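Long-range contacts in glycosyl hydrolase family 2, TIM barrel domain protein (PDB 6ED2), which is a gut bacterial beta-glucuronidase of glycosyl hydrolase family 2, an enzyme that probably cleaves beta-glucuronides by hydrolysis: residues Lys345-Asn350 with Asp610-Phe615; Tyr315-Gly320 with Lys617-Leu622; Arg37-Leu42 with Pro199-Ala204. All blocks are in the same frame, centred on the assembly; numbering follows the deposited sequence.

Contact 3 comes first along the chain. It pairs 37-42 with 199-204 and closes a loop that holds far more strand than helix within the N-terminal sugar binding domain. The chain then runs through the middle beta domain into the TIM barrel domain. There 315-320, on the first barrel strand, opens contact 2, and 345-350, at the end of the helix that follows, opens contact 1. Both close on helix 610-621, so contact 1 is nested within the loop of contact 2. These two touch: N350 N lies 2.8 Å from R317 O, probably a hydrogen bond. Contact 3 stands apart, its centre about 38 Å from that of contact 1.

Contact 1 (Lys345-Asn350 with Asp610-Phe615); sequences KWIGAN and DAAYLF
This is an apolar contact between two barrel helices, mostly buried, in the TIM barrel domain. W346 and I347, at the C-terminal end of helix 334-347, meet A612, Y613 and F615 of helix 610-621. The six-membered ring of W346 turns its edge toward the face of Y613 in an offset edge-to-face pair. The planes stand at 89° and the centroids are 5.3 Å apart. W346 CZ2 comes to 3.5 Å from Y613 CE1. The indole reaches across because its CG is anti to the backbone N (chi1 172°). W346 CZ3 also touches the methyl of A612, at 4.0 Å from CB. In the beta/alpha barrel, helix 334-347 follows the first parallel strand, and helix 610-621 follows the last one in the chain. The two thus pack side by side where the ring of helices closes. I347 is nearly extended, and its CD1 lies 3.4 Å from A612 O and 3.8 Å from F615 CB. G348 then ends the helix in a Schellman motif, with a positive phi that calls for glycine. Y613 OH is hydrogen-bonded to E555 of the second subunit. With alanine in place of Y613, the W346 edge would probably lose its aromatic partner and E555 of the second subunit this hydroxyl. W346 also packs on L547 of the second subunit and T82 of the third.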
loop_
_atom_site.group_PDB
_atom_site.type_symbol
_atom_site.label_atom_id
_atom_site.label_comp_id
_atom_site.label_asym_id
_atom_site.label_seq_id
_atom_site.Cartn_x
_atom_site.Cartn_y
_atom_site.Cartn_z
ATOM N N LYS A 345 -23.792 7.680 -9.105
ATOM C CA LYS A 345 -24.364 9.026 -9.173
ATOM C C LYS A 345 -23.291 10.087 -8.959
ATOM O O LYS A 345 -23.237 11.094 -9.673
ATOM C CB LYS A 345 -25.485 9.185 -8.147
ATOM C CG LYS A 345 -26.717 8.356 -8.466
ATOM C CD LYS A 345 -27.483 7.961 -7.212
ATOM C CE LYS A 345 -28.177 9.156 -6.577
ATOM N NZ LYS A 345 -28.944 8.745 -5.347
ATOM N N TRP A 346 -22.421 9.878 -7.978
ATOM C CA TRP A 346 -21.377 10.857 -7.702
ATOM C C TRP A 346 -20.492 11.064 -8.925
ATOM O O TRP A 346 -20.144 12.197 -9.266
ATOM C CB TRP A 346 -20.558 10.377 -6.501
ATOM C CG TRP A 346 -19.335 11.154 -6.179
ATOM C CD1 TRP A 346 -19.260 12.288 -5.417
ATOM C CD2 TRP A 346 -17.989 10.843 -6.573
ATOM N NE1 TRP A 346 -17.952 12.698 -5.317
ATOM C CE2 TRP A 346 -17.150 11.831 -6.010
ATOM C CE3 TRP A 346 -17.415 9.831 -7.354
ATOM C CZ2 TRP A 346 -15.764 11.842 -6.203
ATOM C CZ3 TRP A 346 -16.030 9.832 -7.537
ATOM C CH2 TRP A 346 -15.222 10.835 -6.962
ATOM N N ILE A 347 -20.139 9.979 -9.619
ATOM C CA ILE A 347 -19.209 10.110 -10.737
ATOM C C ILE A 347 -19.861 10.597 -12.030
ATOM O O ILE A 347 -19.144 10.974 -12.965
ATOM C CB ILE A 347 -18.478 8.772 -10.946
ATOM C CG1 ILE A 347 -17.136 9.009 -11.638
ATOM C CG2 ILE A 347 -19.360 7.797 -11.685
ATOM C CD1 ILE A 347 -16.246 7.799 -11.649
ATOM N N GLY A 348 -21.190 10.645 -12.110
ATOM C CA GLY A 348 -21.851 11.130 -13.311
ATOM C C GLY A 348 -22.179 10.070 -14.343
ATOM O O GLY A 348 -22.501 10.417 -15.484
ATOM N N ALA A 349 -22.094 8.792 -13.984
ATOM C CA ALA A 349 -22.513 7.729 -14.880
ATOM C C ALA A 349 -24.022 7.797 -15.113
ATOM O O ALA A 349 -24.787 8.221 -14.244
ATOM C CB ALA A 349 -22.109 6.369 -14.297
ATOM N N ASN A 350 -24.459 7.391 -16.304
ATOM C CA ASN A 350 -25.892 7.207 -16.531
ATOM C C ASN A 350 -26.224 5.800 -17.010
ATOM O O ASN A 350 -27.384 5.520 -17.324
ATOM C CB ASN A 350 -26.437 8.255 -17.512
ATOM C CG ASN A 350 -25.793 8.167 -18.907
ATOM O OD1 ASN A 350 -25.281 7.117 -19.312
ATOM N ND2 ASN A 350 -25.819 9.279 -19.641
ATOM N N ASP A 610 -7.620 7.221 -8.487
ATOM C CA ASP A 610 -7.411 8.531 -9.098
ATOM C C ASP A 610 -8.244 8.680 -10.382
ATOM O O ASP A 610 -8.779 9.764 -10.656
ATOM C CB ASP A 610 -5.889 8.771 -9.319
ATOM C CG ASP A 610 -5.069 8.932 -7.961
ATOM O OD1 ASP A 610 -5.634 9.272 -6.896
ATOM O OD2 ASP A 610 -3.823 8.755 -7.929
ATOM N N ALA A 611 -8.434 7.594 -11.147
ATOM C CA ALA A 611 -9.213 7.686 -12.381
ATOM C C ALA A 611 -10.674 8.073 -12.144
ATOM O O ALA A 611 -11.310 8.624 -13.053
ATOM C CB ALA A 611 -9.155 6.363 -13.147
ATOM N N ALA A 612 -11.225 7.800 -10.952
ATOM C CA ALA A 612 -12.599 8.211 -10.676
ATOM C C ALA A 612 -12.768 9.716 -10.795
ATOM O O ALA A 612 -13.838 10.182 -11.193
ATOM C CB ALA A 612 -13.043 7.742 -9.287
ATOM N N TYR A 613 -11.726 10.488 -10.471
ATOM C CA TYR A 613 -11.812 11.946 -10.566
ATOM C C TYR A 613 -11.699 12.434 -12.011
ATOM O O TYR A 613 -12.367 13.408 -12.393
ATOM C CB TYR A 613 -10.746 12.575 -9.655
ATOM C CG TYR A 613 -11.102 12.318 -8.201
ATOM C CD1 TYR A 613 -12.067 13.101 -7.547
ATOM C CD2 TYR A 613 -10.541 11.256 -7.505
ATOM C CE1 TYR A 613 -12.434 12.841 -6.231
ATOM C CE2 TYR A 613 -10.904 10.984 -6.195
ATOM C CZ TYR A 613 -11.843 11.781 -5.563
ATOM O OH TYR A 613 -12.193 11.507 -4.260
ATOM N N LEU A 614 -10.902 11.755 -12.840
ATOM C CA LEU A 614 -10.916 12.064 -14.265
ATOM C C LEU A 614 -12.313 11.857 -14.847
ATOM O O LEU A 614 -12.851 12.739 -15.527
ATOM C CB LEU A 614 -9.874 11.216 -14.992
ATOM C CG LEU A 614 -9.652 11.419 -16.499
ATOM C CD1 LEU A 614 -8.264 10.912 -16.893
ATOM C CD2 LEU A 614 -10.713 10.678 -17.300
ATOM N N PHE A 615 -12.937 10.712 -14.549
ATOM C CA PHE A 615 -14.240 10.428 -15.140
ATOM C C PHE A 615 -15.309 11.356 -14.592
ATOM O O PHE A 615 -16.204 11.776 -15.335
ATOM C CB PHE A 615 -14.636 8.973 -14.906
ATOM C CG PHE A 615 -14.090 8.025 -15.936
ATOM C CD1 PHE A 615 -14.534 8.080 -17.256
ATOM C CD2 PHE A 615 -13.119 7.088 -15.593
ATOM C CE1 PHE A 615 -14.025 7.200 -18.220
ATOM C CE2 PHE A 615 -12.603 6.198 -16.554
ATOM C CZ PHE A 615 -13.056 6.264 -17.861
#

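Contact 2 (Tyr315-Gly320 with Lys617-Leu622); sequences YLRGFG and KRWTTL
The first parallel strand of the TIM barrel packs here against the C-terminal helix 610-621, and R317 and W619 carry the contact. R317 CB sits over the face of the W619 indole, 3.5 Å from the centroid of the five-membered ring, in a CH-pi contact. The arginine and the indole run past each other in opposite directions. R317 CG lies between the backbone N and the carbonyl carbon (chi1 68°), and two further bends carry the guanidinium to the helix end. There R317 NH1 donates to two carbonyls, L622 O at 2.8 Å and W619 O at 2.9 Å. The W619 bond lies in the carbonyl plane, while L622 O is approached from above its plane. On the other side R317 NE and NH2 both grip Y315 O, at 3.2 and 3.0 Å. Together with a bond from NH2 to P623 O, these bonds fix the rotation of the guanidinium. The carbonyls at the helix C-terminus probably favour its positive charge. G318 passes close to the indole, with its O 3.2 Å from W619 CH2. Farther along, W619 turns its edge to the face of F319, with CZ3 3.6 Å from F319 CZ and the planes at 77°. E577 accepts from W619 NE1 and Y315 OH, and forms a salt bridge with R618. A strand at the barrel wall covered by a helix of the outer layer is the basic arrangement of the beta/alpha barrel.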
loop_
_atom_site.group_PDB
_atom_site.type_symbol
_atom_site.label_atom_id
_atom_site.label_comp_id
_atom_site.label_asym_id
_atom_site.label_seq_id
_atom_site.Cartn_x
_atom_site.Cartn_y
_atom_site.Cartn_z
ATOM N N TYR A 315 -25.981 10.391 -24.602
ATOM C CA TYR A 315 -24.641 9.841 -24.741
ATOM C C TYR A 315 -24.367 8.972 -23.517
ATOM O O TYR A 315 -24.342 9.474 -22.388
ATOM C CB TYR A 315 -23.601 10.956 -24.888
ATOM C CG TYR A 315 -22.203 10.422 -25.066
ATOM C CD1 TYR A 315 -21.706 10.110 -26.336
ATOM C CD2 TYR A 315 -21.383 10.185 -23.963
ATOM C CE1 TYR A 315 -20.412 9.582 -26.499
ATOM C CE2 TYR A 315 -20.100 9.667 -24.114
ATOM C CZ TYR A 315 -19.620 9.368 -25.379
ATOM O OH TYR A 315 -18.344 8.857 -25.511
ATOM N N LEU A 316 -24.192 7.671 -23.737
ATOM C CA LEU A 316 -24.065 6.728 -22.636
ATOM C C LEU A 316 -22.679 6.854 -22.009
ATOM O O LEU A 316 -21.667 6.918 -22.717
ATOM C CB LEU A 316 -24.297 5.295 -23.130
ATOM C CG LEU A 316 -25.525 4.973 -24.013
ATOM C CD1 LEU A 316 -25.597 3.478 -24.389
ATOM C CD2 LEU A 316 -26.837 5.398 -23.360
ATOM N N ARG A 317 -22.637 6.901 -20.678
ATOM C CA ARG A 317 -21.382 6.928 -19.930
ATOM C C ARG A 317 -21.574 6.113 -18.661
ATOM O O ARG A 317 -22.603 6.239 -17.983
ATOM C CB ARG A 317 -20.940 8.365 -19.585
ATOM C CG ARG A 317 -21.839 9.076 -18.572
ATOM C CD ARG A 317 -21.882 10.572 -18.816
ATOM N NE ARG A 317 -22.658 10.876 -20.012
ATOM C CZ ARG A 317 -22.922 12.106 -20.447
ATOM N NH1 ARG A 317 -22.473 13.163 -19.778
ATOM N NH2 ARG A 317 -23.640 12.278 -21.553
ATOM N N GLY A 318 -20.595 5.271 -18.352
ATOM C CA GLY A 318 -20.711 4.413 -17.194
ATOM C C GLY A 318 -19.765 3.241 -17.231
ATOM O O GLY A 318 -18.599 3.394 -17.607
ATOM N N PHE A 319 -20.254 2.055 -16.876
ATOM C CA PHE A 319 -19.351 0.975 -16.516
ATOM C C PHE A 319 -19.814 -0.355 -17.076
ATOM O O PHE A 319 -21.011 -0.604 -17.245
ATOM C CB PHE A 319 -19.232 0.820 -14.986
ATOM C CG PHE A 319 -18.861 2.077 -14.278
ATOM C CD1 PHE A 319 -17.521 2.445 -14.150
ATOM C CD2 PHE A 319 -19.847 2.893 -13.728
ATOM C CE1 PHE A 319 -17.166 3.609 -13.489
ATOM C CE2 PHE A 319 -19.512 4.081 -13.069
ATOM C CZ PHE A 319 -18.176 4.442 -12.951
ATOM N N GLY A 320 -18.841 -1.226 -17.325
ATOM C CA GLY A 320 -19.066 -2.636 -17.114
ATOM C C GLY A 320 -18.866 -2.937 -15.632
ATOM O O GLY A 320 -17.923 -2.461 -15.001
ATOM N N LYS A 617 -15.056 14.506 -13.576
ATOM C CA LYS A 617 -14.982 15.789 -14.260
ATOM C C LYS A 617 -15.482 15.670 -15.693
ATOM O O LYS A 617 -16.241 16.524 -16.167
ATOM C CB LYS A 617 -13.555 16.330 -14.227
ATOM C CG LYS A 617 -13.398 17.618 -15.050
ATOM C CD LYS A 617 -12.041 18.295 -14.805
ATOM C CE LYS A 617 -11.690 19.342 -15.874
ATOM N NZ LYS A 617 -10.206 19.602 -15.932
ATOM N N ARG A 618 -15.081 14.610 -16.397
ATOM C CA ARG A 618 -15.511 14.454 -17.783
ATOM C C ARG A 618 -17.015 14.201 -17.876
ATOM O O ARG A 618 -17.728 14.897 -18.609
ATOM C CB ARG A 618 -14.724 13.319 -18.451
ATOM C CG ARG A 618 -15.181 12.993 -19.875
ATOM C CD ARG A 618 -14.287 11.918 -20.508
ATOM N NE ARG A 618 -14.893 11.333 -21.697
ATOM C CZ ARG A 618 -14.777 11.848 -22.923
ATOM N NH1 ARG A 618 -14.071 12.961 -23.117
ATOM N NH2 ARG A 618 -15.366 11.251 -23.956
ATOM N N TRP A 619 -17.518 13.222 -17.120
ATOM C CA TRP A 619 -18.889 12.765 -17.314
ATOM C C TRP A 619 -19.905 13.803 -16.860
ATOM O O TRP A 619 -20.995 13.880 -17.432
ATOM C CB TRP A 619 -19.108 11.448 -16.576
ATOM C CG TRP A 619 -18.543 10.269 -17.303
ATOM C CD1 TRP A 619 -18.064 10.244 -18.585
ATOM C CD2 TRP A 619 -18.401 8.942 -16.796
ATOM N NE1 TRP A 619 -17.630 8.976 -18.907
ATOM C CE2 TRP A 619 -17.832 8.158 -17.825
ATOM C CE3 TRP A 619 -18.701 8.332 -15.567
ATOM C CZ2 TRP A 619 -17.560 6.798 -17.664
ATOM C CZ3 TRP A 619 -18.422 6.990 -15.412
ATOM C CH2 TRP A 619 -17.851 6.242 -16.455
ATOM N N THR A 620 -19.584 14.589 -15.830
ATOM C CA THR A 620 -20.470 15.662 -15.393
ATOM C C THR A 620 -20.306 16.924 -16.218
ATOM O O THR A 620 -21.152 17.812 -16.129
ATOM C CB THR A 620 -20.241 16.003 -13.912
ATOM O OG1 THR A 620 -18.931 16.553 -13.745
ATOM C CG2 THR A 620 -20.407 14.757 -13.024
ATOM N N THR A 621 -19.243 17.023 -17.009
ATOM C CA THR A 621 -19.073 18.143 -17.924
ATOM C C THR A 621 -19.707 17.879 -19.288
ATOM O O THR A 621 -20.307 18.788 -19.871
ATOM C CB THR A 621 -17.581 18.458 -18.087
ATOM O OG1 THR A 621 -17.069 18.937 -16.840
ATOM C CG2 THR A 621 -17.360 19.513 -19.154
ATOM N N LEU A 622 -19.596 16.657 -19.811
ATOM C CA LEU A 622 -20.248 16.339 -21.080
ATOM C C LEU A 622 -21.762 16.511 -20.951
ATOM O O LEU A 622 -22.365 15.974 -20.007
ATOM C CB LEU A 622 -19.939 14.909 -21.513
ATOM C CG LEU A 622 -18.485 14.556 -21.820
ATOM C CD1 LEU A 622 -18.360 13.080 -22.183
ATOM C CD2 LEU A 622 -17.962 15.435 -22.954
#

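Contact 3 (Arg37-Leu42 with Pro199-Ala204); sequences RRLIGL and PVWLMA
L39 and W201 meet on one face of an antiparallel strand pair in the sugar binding domain, where strand 38-51 runs beside strand 200-205. L39 crosses the indole at a slant, and its CD1 comes to 3.4 Å from W201 CE3. With chi1 at -177° its branch swings to the side of the carbonyl carbon, toward the tryptophan. L39 also lies alongside M203, pointing the same way, with CD1 3.8 Å from M203 CG. G41 faces W201 across the pair, and its CA touches the same CE3. The other face carries R38 beside A204 and I40 beside L202. The CB atoms of R38 and A204 are 3.7 Å apart, but the guanidinium turns off to a salt bridge from NE to E104 of the third subunit. At the end of the pair, L42 leans across V200 and L202, with CD1 4.0 Å from V200 CG1. F99 of strand 92-101 packs on L42 and L202. On the far side of strand 200-205, strand 109-114 continues the sheet. Five backbone bonds set this register. In the hydrogen-bonded pair I40 and L202, I40 N donates to L202 O, and L202 N to I40 O, each at 2.8 Å.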
loop_
_atom_site.group_PDB
_atom_site.type_symbol
_atom_site.label_atom_id
_atom_site.label_comp_id
_atom_site.label_asym_id
_atom_site.label_seq_id
_atom_site.Cartn_x
_atom_site.Cartn_y
_atom_site.Cartn_z
ATOM N N ARG A 37 -51.174 -13.050 -2.178
ATOM C CA ARG A 37 -49.937 -13.821 -2.177
ATOM C C ARG A 37 -49.203 -13.624 -0.861
ATOM O O ARG A 37 -49.071 -12.494 -0.374
ATOM C CB ARG A 37 -49.043 -13.412 -3.347
ATOM C CG ARG A 37 -49.698 -13.642 -4.726
ATOM C CD ARG A 37 -48.752 -13.244 -5.860
ATOM N NE ARG A 37 -49.358 -13.434 -7.181
ATOM C CZ ARG A 37 -48.664 -13.733 -8.276
ATOM N NH1 ARG A 37 -47.339 -13.875 -8.202
ATOM N NH2 ARG A 37 -49.289 -13.894 -9.441
ATOM N N ARG A 38 -48.730 -14.719 -0.293
ATOM C CA ARG A 38 -47.878 -14.675 0.884
ATOM C C ARG A 38 -46.431 -14.861 0.459
ATOM O O ARG A 38 -46.138 -15.510 -0.552
ATOM C CB ARG A 38 -48.284 -15.749 1.892
ATOM C CG ARG A 38 -49.754 -15.693 2.260
ATOM C CD ARG A 38 -50.175 -14.291 2.639
ATOM N NE ARG A 38 -51.627 -14.191 2.856
ATOM C CZ ARG A 38 -52.443 -13.332 2.237
ATOM N NH1 ARG A 38 -51.971 -12.468 1.338
ATOM N NH2 ARG A 38 -53.742 -13.327 2.527
ATOM N N LEU A 39 -45.525 -14.284 1.244
ATOM C CA LEU A 39 -44.108 -14.256 0.905
ATOM C C LEU A 39 -43.280 -14.386 2.179
ATOM O O LEU A 39 -43.412 -13.569 3.096
ATOM C CB LEU A 39 -43.768 -12.958 0.166
ATOM C CG LEU A 39 -42.319 -12.849 -0.310
ATOM C CD1 LEU A 39 -41.994 -14.006 -1.225
ATOM C CD2 LEU A 39 -42.075 -11.517 -0.989
ATOM N N ILE A 40 -42.404 -15.386 2.223
ATOM C CA ILE A 40 -41.527 -15.606 3.367
ATOM C C ILE A 40 -40.106 -15.819 2.862
ATOM O O ILE A 40 -39.845 -16.775 2.127
ATOM C CB ILE A 40 -41.978 -16.812 4.205
ATOM C CG1 ILE A 40 -43.378 -16.561 4.768
ATOM C CG2 ILE A 40 -40.977 -17.070 5.346
ATOM C CD1 ILE A 40 -43.876 -17.667 5.696
ATOM N N GLY A 41 -39.186 -14.950 3.268
ATOM C CA GLY A 41 -37.793 -15.136 2.901
ATOM C C GLY A 41 -37.158 -16.277 3.677
ATOM O O GLY A 41 -37.454 -16.502 4.850
ATOM N N LEU A 42 -36.277 -17.013 3.004
ATOM C CA LEU A 42 -35.564 -18.131 3.604
ATOM C C LEU A 42 -34.067 -17.879 3.696
ATOM O O LEU A 42 -33.301 -18.822 3.921
ATOM C CB LEU A 42 -35.827 -19.419 2.813
ATOM C CG LEU A 42 -37.282 -19.879 2.614
ATOM C CD1 LEU A 42 -37.303 -21.191 1.866
ATOM C CD2 LEU A 42 -37.994 -20.054 3.950
ATOM N N PRO A 199 -31.547 -14.077 -2.998
ATOM C CA PRO A 199 -32.600 -14.464 -2.051
ATOM C C PRO A 199 -33.416 -15.661 -2.516
ATOM O O PRO A 199 -33.725 -15.809 -3.706
ATOM C CB PRO A 199 -33.468 -13.205 -1.964
ATOM C CG PRO A 199 -32.509 -12.102 -2.202
ATOM C CD PRO A 199 -31.469 -12.612 -3.155
ATOM N N VAL A 200 -33.737 -16.525 -1.547
ATOM C CA VAL A 200 -34.621 -17.679 -1.701
ATOM C C VAL A 200 -35.938 -17.359 -1.000
ATOM O O VAL A 200 -35.948 -16.700 0.047
ATOM C CB VAL A 200 -33.971 -18.946 -1.111
ATOM C CG1 VAL A 200 -34.909 -20.169 -1.200
ATOM C CG2 VAL A 200 -32.592 -19.210 -1.768
ATOM N N TRP A 201 -37.053 -17.804 -1.578
ATOM C CA TRP A 201 -38.360 -17.386 -1.092
ATOM C C TRP A 201 -39.318 -18.558 -1.008
ATOM O O TRP A 201 -39.311 -19.466 -1.846
ATOM C CB TRP A 201 -39.022 -16.338 -1.984
ATOM C CG TRP A 201 -38.219 -15.131 -2.258
ATOM C CD1 TRP A 201 -37.398 -14.924 -3.324
ATOM C CD2 TRP A 201 -38.180 -13.930 -1.476
ATOM N NE1 TRP A 201 -36.845 -13.666 -3.259
ATOM C CE2 TRP A 201 -37.309 -13.033 -2.137
ATOM C CE3 TRP A 201 -38.786 -13.528 -0.277
ATOM C CZ2 TRP A 201 -37.034 -11.752 -1.644
ATOM C CZ3 TRP A 201 -38.517 -12.251 0.211
ATOM C CH2 TRP A 201 -37.639 -11.385 -0.467
ATOM N N LEU A 202 -40.172 -18.495 0.000
ATOM C CA LEU A 202 -41.283 -19.413 0.167
ATOM C C LEU A 202 -42.551 -18.614 -0.081
ATOM O O LEU A 202 -42.751 -17.555 0.530
ATOM C CB LEU A 202 -41.278 -20.045 1.566
ATOM C CG LEU A 202 -42.460 -20.935 1.964
ATOM C CD1 LEU A 202 -42.449 -22.236 1.188
ATOM C CD2 LEU A 202 -42.459 -21.212 3.470
ATOM N N MET A 203 -43.381 -19.098 -1.002
ATOM C CA MET A 203 -44.544 -18.354 -1.452
ATOM C C MET A 203 -45.808 -19.183 -1.276
ATOM O O MET A 203 -45.790 -20.404 -1.453
ATOM C CB MET A 203 -44.386 -17.953 -2.925
ATOM C CG MET A 203 -43.194 -17.032 -3.197
ATOM S SD MET A 203 -42.964 -16.665 -4.962
ATOM C CE MET A 203 -42.434 -18.249 -5.552
ATOM N N ALA A 204 -46.905 -18.516 -0.935
ATOM C CA ALA A 204 -48.238 -19.092 -1.051
ATOM C C ALA A 204 -48.966 -18.291 -2.121
ATOM O O ALA A 204 -49.114 -17.072 -1.990
ATOM C CB ALA A 204 -48.990 -19.057 0.283
#